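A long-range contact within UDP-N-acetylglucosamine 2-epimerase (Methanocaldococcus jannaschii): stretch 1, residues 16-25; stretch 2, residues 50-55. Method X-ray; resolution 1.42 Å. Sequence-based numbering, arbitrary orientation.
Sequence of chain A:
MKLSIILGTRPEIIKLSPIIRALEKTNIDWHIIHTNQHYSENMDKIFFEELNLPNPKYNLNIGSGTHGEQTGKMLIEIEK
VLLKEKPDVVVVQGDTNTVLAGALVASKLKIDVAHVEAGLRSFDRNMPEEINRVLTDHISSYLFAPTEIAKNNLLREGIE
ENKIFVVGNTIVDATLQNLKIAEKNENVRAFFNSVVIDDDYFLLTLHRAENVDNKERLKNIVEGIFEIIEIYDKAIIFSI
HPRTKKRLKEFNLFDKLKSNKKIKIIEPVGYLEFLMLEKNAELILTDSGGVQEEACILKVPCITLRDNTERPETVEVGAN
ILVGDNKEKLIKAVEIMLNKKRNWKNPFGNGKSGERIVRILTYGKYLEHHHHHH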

# COMPACT_ATOMS: atom_id res chain seq x y z
N LEU A 16 -0.17 -0.27 -22.16
CA LEU A 16 0.45 -1.60 -22.18
C LEU A 16 0.59 -2.15 -23.59
O LEU A 16 1.36 -3.08 -23.82
N SER A 17 -0.15 -1.59 -24.55
CA SER A 17 -0.07 -2.09 -25.93
C SER A 17 1.35 -2.16 -26.52
O SER A 17 1.68 -3.15 -27.20
N PRO A 18 2.21 -1.15 -26.26
CA PRO A 18 3.58 -1.29 -26.80
C PRO A 18 4.38 -2.39 -26.11
O PRO A 18 5.30 -2.95 -26.74
N ILE A 19 4.08 -2.68 -24.85
CA ILE A 19 4.74 -3.78 -24.15
C ILE A 19 4.28 -5.12 -24.72
O ILE A 19 5.11 -6.03 -24.98
N ILE A 20 2.99 -5.24 -24.98
CA ILE A 20 2.45 -6.41 -25.65
C ILE A 20 3.07 -6.59 -27.04
O ILE A 20 3.46 -7.71 -27.40
N ARG A 21 3.20 -5.51 -27.81
CA ARG A 21 3.84 -5.59 -29.14
C ARG A 21 5.25 -6.16 -29.02
O ARG A 21 5.68 -7.01 -29.82
N ALA A 22 5.97 -5.70 -28.01
CA ALA A 22 7.34 -6.16 -27.79
C ALA A 22 7.39 -7.62 -27.33
O ALA A 22 8.22 -8.39 -27.82
N LEU A 23 6.52 -8.00 -26.40
CA LEU A 23 6.45 -9.38 -25.94
C LEU A 23 6.15 -10.37 -27.06
O LEU A 23 6.63 -11.51 -27.03
N GLU A 24 5.34 -9.95 -28.03
CA GLU A 24 4.98 -10.81 -29.16
C GLU A 24 6.17 -11.19 -30.02
O GLU A 24 6.12 -12.18 -30.75
N LYS A 25 7.24 -10.41 -29.93
CA LYS A 25 8.45 -10.69 -30.72
C LYS A 25 9.45 -11.54 -29.95
O LYS A 25 10.59 -11.71 -30.39
N GLU A 50 -8.92 -2.39 -31.69
CA GLU A 50 -8.16 -1.45 -32.50
C GLU A 50 -6.66 -1.63 -32.34
O GLU A 50 -5.90 -1.36 -33.27
N LEU A 51 -6.23 -2.09 -31.17
CA LEU A 51 -4.81 -2.25 -30.88
C LEU A 51 -4.33 -3.67 -31.14
O LEU A 51 -3.17 -3.98 -30.86
N ASN A 52 -5.21 -4.50 -31.68
CA ASN A 52 -4.84 -5.86 -32.11
C ASN A 52 -4.23 -6.65 -30.96
O ASN A 52 -3.15 -7.25 -31.08
N LEU A 53 -4.92 -6.65 -29.82
CA LEU A 53 -4.43 -7.30 -28.60
C LEU A 53 -5.11 -8.64 -28.40
O LEU A 53 -6.28 -8.81 -28.76
N PRO A 54 -4.39 -9.61 -27.81
CA PRO A 54 -5.00 -10.92 -27.59
C PRO A 54 -6.02 -10.90 -26.46
O PRO A 54 -5.97 -10.03 -25.58
N ASN A 55 -6.94 -11.86 -26.48
CA ASN A 55 -7.88 -12.01 -25.39
C ASN A 55 -7.16 -12.30 -24.09
O ASN A 55 -6.20 -13.08 -24.07

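A single arginine closing off the carbonyls at the end of another helix is the striking feature of this contact. Where a chain leaves a helix, its last carbonyls lack backbone donors further along, and a long cationic side chain can supply them. Here the preceding helix ends in a Schellman motif, with Asn52 taking positive phi, and Arg21 reaches across from the helix of stretch 1. Its CA-to-CB bond points sideways, but the m, m, p course of chi1 to chi3 carries the guanidinium inward. Arg21 NH1 donates to Leu51 O at 2.6 Å and Arg21 NH2 to Asn52 O at 2.7 Å, so two successive carbonyls are held by one group.

Such a group works best when its orientation is fixed, and Glu24, one turn along, helps to fix it. With chi1 m and chi2 t, its carboxylate accepts from Arg21: NE reaches Glu24 OE1 at 3.0 Å, and NH2 forms a salt bridge with Glu24 OE2 at 2.8 Å. A water extends the network, donating to Glu24 OE2 at 3.2 Å and to Asn52 O at 2.7 Å, and so links two oxygens that cannot bond to each other directly. The Asn52 side chain, chi1 t, places ND2 over one face of the guanidinium.

Beside this polar cluster lies a small apolar patch. Ser17 and Ile20 both point toward stretch 2. Leu53 starts sideways, yet its m, t rotamer brings CD2 to 3.8 Å from Ile20 CG2 and 4.0 Å from Ser17 CB. The same Ile20 methyl, on an m, t side chain, also packs on the proline ring, with CG2 4.0 Å from Pro54 CD. Leu51, also m, t, sets CD1 3.9 Å from Ser17 OG, a van der Waals contact; that hydroxyl, at chi1 p, finds its hydrogen bond just outside the stretches.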

# COMPACT_ATOMS: atom_id res chain seq x y z
CB LEU A 16 -0.32 -2.60 -21.32
CG LEU A 16 -0.10 -2.40 -19.82
CD1 LEU A 16 -1.22 -3.06 -19.03
CD2 LEU A 16 1.29 -2.93 -19.40
CB SER A 17 -1.09 -1.40 -26.87
OG SER A 17 -0.76 -0.05 -27.18
CB PRO A 18 4.20 0.08 -26.52
CG PRO A 18 3.02 1.03 -26.42
CD PRO A 18 1.96 0.21 -25.75
CB ILE A 19 4.49 -3.69 -22.64
CG1 ILE A 19 5.30 -2.52 -22.09
CG2 ILE A 19 4.87 -4.99 -21.95
CD1 ILE A 19 4.88 -2.08 -20.71
CB ILE A 20 0.91 -6.35 -25.71
CG1 ILE A 20 0.35 -6.49 -24.28
CG2 ILE A 20 0.34 -7.41 -26.66
CD1 ILE A 20 -1.10 -6.07 -24.12
CB ARG A 21 3.89 -4.21 -29.80
CG ARG A 21 2.57 -3.68 -30.37
CD ARG A 21 2.16 -4.40 -31.65
NE ARG A 21 1.40 -5.62 -31.36
CZ ARG A 21 0.09 -5.64 -31.10
NH1 ARG A 21 -0.61 -4.51 -31.11
NH2 ARG A 21 -0.51 -6.78 -30.84
CB ALA A 22 8.05 -5.26 -26.80
CB LEU A 23 5.40 -9.53 -24.84
CG LEU A 23 5.76 -8.94 -23.48
CD1 LEU A 23 4.53 -8.84 -22.58
CD2 LEU A 23 6.84 -9.78 -22.82
CB GLU A 24 3.92 -10.14 -30.02
CG GLU A 24 2.54 -10.13 -29.42
CD GLU A 24 1.59 -9.25 -30.20
OE1 GLU A 24 2.07 -8.55 -31.12
OE2 GLU A 24 0.38 -9.25 -29.89
CB LYS A 25 9.14 -9.39 -31.10
CG LYS A 25 8.26 -8.44 -31.90
CD LYS A 25 8.99 -7.14 -32.19
CE LYS A 25 8.14 -6.22 -33.06
NZ LYS A 25 6.82 -5.89 -32.43
CB GLU A 50 -8.55 -0.00 -32.18
CG GLU A 50 -9.97 0.38 -32.59
CD GLU A 50 -10.24 1.87 -32.50
OE1 GLU A 50 -9.40 2.62 -31.96
OE2 GLU A 50 -11.31 2.30 -32.98
CB LEU A 51 -4.49 -1.80 -29.45
CG LEU A 51 -4.80 -0.32 -29.21
CD1 LEU A 51 -4.65 0.05 -27.75
CD2 LEU A 51 -3.91 0.56 -30.07
CB ASN A 52 -3.90 -5.77 -33.32
CG ASN A 52 -3.72 -7.09 -34.03
OD1 ASN A 52 -4.63 -7.92 -34.09
ND2 ASN A 52 -2.53 -7.28 -34.59
CB LEU A 53 -4.68 -6.41 -27.38
CG LEU A 53 -4.06 -5.02 -27.44
CD1 LEU A 53 -4.40 -4.25 -26.18
CD2 LEU A 53 -2.55 -5.07 -27.63
CB PRO A 54 -3.80 -11.79 -27.18
CG PRO A 54 -2.84 -10.83 -26.57
CD PRO A 54 -2.99 -9.56 -27.37
CB ASN A 55 -8.85 -13.16 -25.67
CG ASN A 55 -9.54 -13.04 -27.00
OD1 ASN A 55 -9.94 -11.95 -27.41
ND2 ASN A 55 -9.70 -14.17 -27.69
O HOH W 1 -2.53 -9.86 -30.99